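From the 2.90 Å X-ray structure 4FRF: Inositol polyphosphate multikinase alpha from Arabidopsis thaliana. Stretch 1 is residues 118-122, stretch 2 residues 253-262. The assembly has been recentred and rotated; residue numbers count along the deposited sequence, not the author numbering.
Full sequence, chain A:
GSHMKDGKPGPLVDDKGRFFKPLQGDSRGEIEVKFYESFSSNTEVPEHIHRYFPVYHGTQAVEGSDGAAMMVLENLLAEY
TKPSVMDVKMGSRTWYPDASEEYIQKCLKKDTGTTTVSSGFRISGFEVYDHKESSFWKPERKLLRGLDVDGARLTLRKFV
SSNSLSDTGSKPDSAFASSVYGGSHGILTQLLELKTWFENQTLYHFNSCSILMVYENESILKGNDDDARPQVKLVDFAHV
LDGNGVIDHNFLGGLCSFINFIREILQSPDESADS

Stretch 1 (118-122) SSGFR
Stretch 2 253-262: GGLCSFINFI

Phe121 is the centre of this contact. A short segment, residues 118-122, lies against one side of a helix, residues 253-262, and 311 Å² is buried between them, both sides summed. Ser118 is still helical (phi/psi -58/-55). Ser119 leaves helical geometry at -111/-177, Gly120 turns at -63/-10, and Phe121 and Arg122 are extended, at -163/-172 and -163/107.

The register is set where two glycines meet, the CA atoms of Gly120 and Gly254 being 3.3 Å apart. Gly120 O lies 3.2 Å from Gly254 CA. Neither position has room for a side chain: a CB on Gly120 would run into Gly254 CA and Ser257 CB, and one on Gly254 would strike Gly120 O. Beside this close approach, Gly120 N donates a nearly straight hydrogen bond (166°) to Ser257 OG, 3.2 Å away. Ser257, with chi1 t and CB toward the segment, thus satisfies a buried backbone NH with a small polar group.

Phe121 points its CB toward the helix with chi1 p and chi2 -88°, and its flat ring enters two edge-to-face pairs. Phe258 (chi1 t, chi2 86°) directs its edge at a face of Phe121, with Phe258 CD1 3.5 Å from Phe121 CD2, centroids 4.8 Å apart and planes at 77°. Phe121 in turn presents its own edge to a face of Phe261 (chi1 m, chi2 -113°): Phe121 CZ is 3.6 Å from Phe261 CD2, the centroids are 4.9 Å apart and the planes are at 82°. Aromatic rings suit these places because edge and face pack closely without needing polar partners.

Ser119, chi1 -39°, has its CB directed toward the helix, and Ser119 CB lies 3.7 Å from Ser257 OG. Ser119 OG and Ser118 OG are hydrogen-bonded at 3.0 Å, and either could be the donor. Arg122 points its CB away and makes no contact with the helix.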

ATOM      1  N   SER A 118       6.906   3.563  10.139  1.00 86.60           N
ATOM      2  CA  SER A 118       5.817   3.090  10.977  1.00 84.47           C
ATOM      3  C   SER A 118       4.479   3.189  10.266  1.00 81.32           C
ATOM      4  O   SER A 118       3.761   2.208  10.141  1.00 79.66           O
ATOM      5  CB  SER A 118       5.781   3.848  12.300  1.00 86.52           C
ATOM      6  OG  SER A 118       4.872   4.936  12.255  1.00 86.67           O
ATOM      7  N   SER A 119       4.147   4.372   9.784  1.00 81.55           N
ATOM      8  CA  SER A 119       2.881   4.553   9.068  1.00 79.93           C
ATOM      9  C   SER A 119       3.140   4.806   7.599  1.00 78.75           C
ATOM     10  O   SER A 119       4.296   4.782   7.144  1.00 80.09           O
ATOM     11  CB  SER A 119       2.106   5.696   9.681  1.00 80.49           C
ATOM     12  OG  SER A 119       2.253   5.663  11.087  1.00 84.38           O
ATOM     13  N   GLY A 120       2.087   5.040   6.837  1.00 75.67           N
ATOM     14  CA  GLY A 120       2.289   5.274   5.401  1.00 77.25           C
ATOM     15  C   GLY A 120       3.120   6.509   4.968  1.00 78.77           C
ATOM     16  O   GLY A 120       3.502   6.621   3.797  1.00 79.01           O
ATOM     17  N   PHE A 121       3.431   7.409   5.904  1.00 79.65           N
ATOM     18  CA  PHE A 121       3.601   8.815   5.547  1.00 80.13           C
ATOM     19  C   PHE A 121       4.348   9.648   6.593  1.00 82.92           C
ATOM     20  O   PHE A 121       4.829   9.111   7.592  1.00 85.37           O
ATOM     21  CB  PHE A 121       2.241   9.416   5.335  1.00 77.93           C
ATOM     22  CG  PHE A 121       1.368   9.347   6.541  1.00 76.52           C
ATOM     23  CD1 PHE A 121       0.573   8.230   6.778  1.00 75.66           C
ATOM     24  CD2 PHE A 121       1.311  10.413   7.429  1.00 78.18           C
ATOM     25  CE1 PHE A 121      -0.266   8.172   7.887  1.00 74.68           C
ATOM     26  CE2 PHE A 121       0.471  10.381   8.523  1.00 77.89           C
ATOM     27  CZ  PHE A 121      -0.318   9.249   8.762  1.00 78.90           C
ATOM     28  N   ARG A 122       4.380  10.971   6.388  1.00 82.41           N
ATOM     29  CA  ARG A 122       5.209  11.865   7.207  1.00 84.14           C
ATOM     30  C   ARG A 122       4.790  13.348   7.090  1.00 85.02           C
ATOM     31  O   ARG A 122       5.086  14.004   6.084  1.00 85.81           O
ATOM     32  CB  ARG A 122       6.671  11.732   6.793  1.00 85.64           C
ATOM     33  CG  ARG A 122       7.665  12.089   7.873  1.00 88.88           C
ATOM     34  CD  ARG A 122       9.035  12.501   7.295  1.00 91.33           C
ATOM     35  NE  ARG A 122       9.427  11.742   6.108  1.00 91.42           N
ATOM     36  CZ  ARG A 122      10.645  11.771   5.565  1.00 98.93           C
ATOM     37  NH1 ARG A 122      11.611  12.500   6.111  1.00105.45           N
ATOM     38  NH2 ARG A 122      10.908  11.063   4.480  1.00102.34           N
ATOM     39  N   GLY A 253      -0.016   2.473  -0.416  1.00 69.35           N
ATOM     40  CA  GLY A 253       0.097   2.051   0.965  1.00 68.99           C
ATOM     41  C   GLY A 253      -0.013   3.249   1.877  1.00 69.42           C
ATOM     42  O   GLY A 253      -0.951   3.357   2.680  1.00 67.74           O
ATOM     43  N   GLY A 254       0.912   4.188   1.694  1.00 70.83           N
ATOM     44  CA  GLY A 254       0.889   5.458   2.427  1.00 71.94           C
ATOM     45  C   GLY A 254      -0.483   6.093   2.459  1.00 71.03           C
ATOM     46  O   GLY A 254      -1.019   6.375   3.526  1.00 71.90           O
ATOM     47  N   LEU A 255      -1.078   6.264   1.287  1.00 70.09           N
ATOM     48  CA  LEU A 255      -2.342   6.949   1.179  1.00 69.12           C
ATOM     49  C   LEU A 255      -3.375   6.238   2.030  1.00 68.51           C
ATOM     50  O   LEU A 255      -4.205   6.868   2.676  1.00 68.65           O
ATOM     51  CB  LEU A 255      -2.793   7.003  -0.277  1.00 68.25           C
ATOM     52  CG  LEU A 255      -4.094   7.751  -0.546  1.00 68.91           C
ATOM     53  CD1 LEU A 255      -3.925   9.225  -0.197  1.00 70.46           C
ATOM     54  CD2 LEU A 255      -4.566   7.581  -1.996  1.00 68.09           C
ATOM     55  N   CYS A 256      -3.284   4.920   2.085  1.00 69.01           N
ATOM     56  CA  CYS A 256      -4.300   4.143   2.786  1.00 69.03           C
ATOM     57  C   CYS A 256      -4.184   4.301   4.303  1.00 68.57           C
ATOM     58  O   CYS A 256      -5.187   4.509   4.986  1.00 68.49           O
ATOM     59  CB  CYS A 256      -4.270   2.669   2.356  1.00 68.47           C
ATOM     60  SG  CYS A 256      -5.068   2.373   0.746  1.00 72.24           S
ATOM     61  N   SER A 257      -2.954   4.254   4.812  1.00 67.91           N
ATOM     62  CA  SER A 257      -2.696   4.581   6.198  1.00 68.64           C
ATOM     63  C   SER A 257      -3.198   6.018   6.474  1.00 70.71           C
ATOM     64  O   SER A 257      -4.062   6.256   7.340  1.00 70.92           O
ATOM     65  CB  SER A 257      -1.200   4.483   6.468  1.00 69.61           C
ATOM     66  OG  SER A 257      -0.907   4.609   7.843  1.00 70.36           O
ATOM     67  N   PHE A 258      -2.727   6.968   5.683  1.00 71.01           N
ATOM     68  CA  PHE A 258      -3.201   8.304   5.853  1.00 71.98           C
ATOM     69  C   PHE A 258      -4.728   8.329   5.910  1.00 71.09           C
ATOM     70  O   PHE A 258      -5.294   8.902   6.828  1.00 73.27           O
ATOM     71  CB  PHE A 258      -2.671   9.233   4.767  1.00 73.08           C
ATOM     72  CG  PHE A 258      -2.734  10.692   5.138  1.00 74.29           C
ATOM     73  CD1 PHE A 258      -1.697  11.287   5.854  1.00 76.77           C
ATOM     74  CD2 PHE A 258      -3.833  11.471   4.775  1.00 72.27           C
ATOM     75  CE1 PHE A 258      -1.752  12.640   6.191  1.00 77.66           C
ATOM     76  CE2 PHE A 258      -3.896  12.810   5.116  1.00 74.14           C
ATOM     77  CZ  PHE A 258      -2.863  13.392   5.840  1.00 76.29           C
ATOM     78  N   ILE A 259      -5.400   7.672   4.966  1.00 69.08           N
ATOM     79  CA  ILE A 259      -6.868   7.752   4.933  1.00 68.42           C
ATOM     80  C   ILE A 259      -7.463   7.253   6.238  1.00 68.32           C
ATOM     81  O   ILE A 259      -8.508   7.744   6.694  1.00 68.74           O
ATOM     82  CB  ILE A 259      -7.489   6.984   3.742  1.00 67.43           C
ATOM     83  CG1 ILE A 259      -7.226   7.730   2.439  1.00 70.02           C
ATOM     84  CG2 ILE A 259      -9.006   6.834   3.918  1.00 64.02           C
ATOM     85  CD1 ILE A 259      -8.193   7.355   1.327  1.00 72.16           C
ATOM     86  N   ASN A 260      -6.772   6.314   6.872  1.00 67.50           N
ATOM     87  CA  ASN A 260      -7.299   5.709   8.089  1.00 67.35           C
ATOM     88  C   ASN A 260      -7.197   6.631   9.292  1.00 68.02           C
ATOM     89  O   ASN A 260      -8.136   6.698  10.098  1.00 67.32           O
ATOM     90  CB  ASN A 260      -6.628   4.369   8.388  1.00 67.26           C
ATOM     91  CG  ASN A 260      -7.293   3.636   9.526  1.00 68.36           C
ATOM     92  OD1 ASN A 260      -6.763   3.590  10.640  1.00 71.60           O
ATOM     93  ND2 ASN A 260      -8.494   3.110   9.275  1.00 65.78           N
ATOM     94  N   PHE A 261      -6.061   7.342   9.407  1.00 67.90           N
ATOM     95  CA  PHE A 261      -5.855   8.316  10.494  1.00 69.52           C
ATOM     96  C   PHE A 261      -6.962   9.352  10.493  1.00 70.73           C
ATOM     97  O   PHE A 261      -7.553   9.666  11.527  1.00 71.96           O
ATOM     98  CB  PHE A 261      -4.546   9.030  10.317  1.00 69.51           C
ATOM     99  CG  PHE A 261      -3.390   8.343  10.931  1.00 69.77           C
ATOM    100  CD1 PHE A 261      -2.734   8.912  12.008  1.00 72.03           C
ATOM    101  CD2 PHE A 261      -2.849   7.212  10.346  1.00 68.95           C
ATOM    102  CE1 PHE A 261      -1.578   8.329  12.528  1.00 73.92           C
ATOM    103  CE2 PHE A 261      -1.705   6.603  10.879  1.00 67.81           C
ATOM    104  CZ  PHE A 261      -1.071   7.162  11.962  1.00 69.32           C
ATOM    105  N   ILE A 262      -7.253   9.860   9.309  1.00 70.96           N
ATOM    106  CA  ILE A 262      -8.265  10.858   9.141  1.00 72.95           C
ATOM    107  C   ILE A 262      -9.653  10.290   9.378  1.00 74.15           C
ATOM    108  O   ILE A 262     -10.545  10.986   9.832  1.00 75.78           O
ATOM    109  CB  ILE A 262      -8.148  11.511   7.759  1.00 72.20           C
ATOM    110  CG1 ILE A 262      -6.936  12.430   7.753  1.00 72.19           C
ATOM    111  CG2 ILE A 262      -9.404  12.280   7.406  1.00 70.76           C
ATOM    112  CD1 ILE A 262      -6.522  12.883   6.416  1.00 72.21           C
TER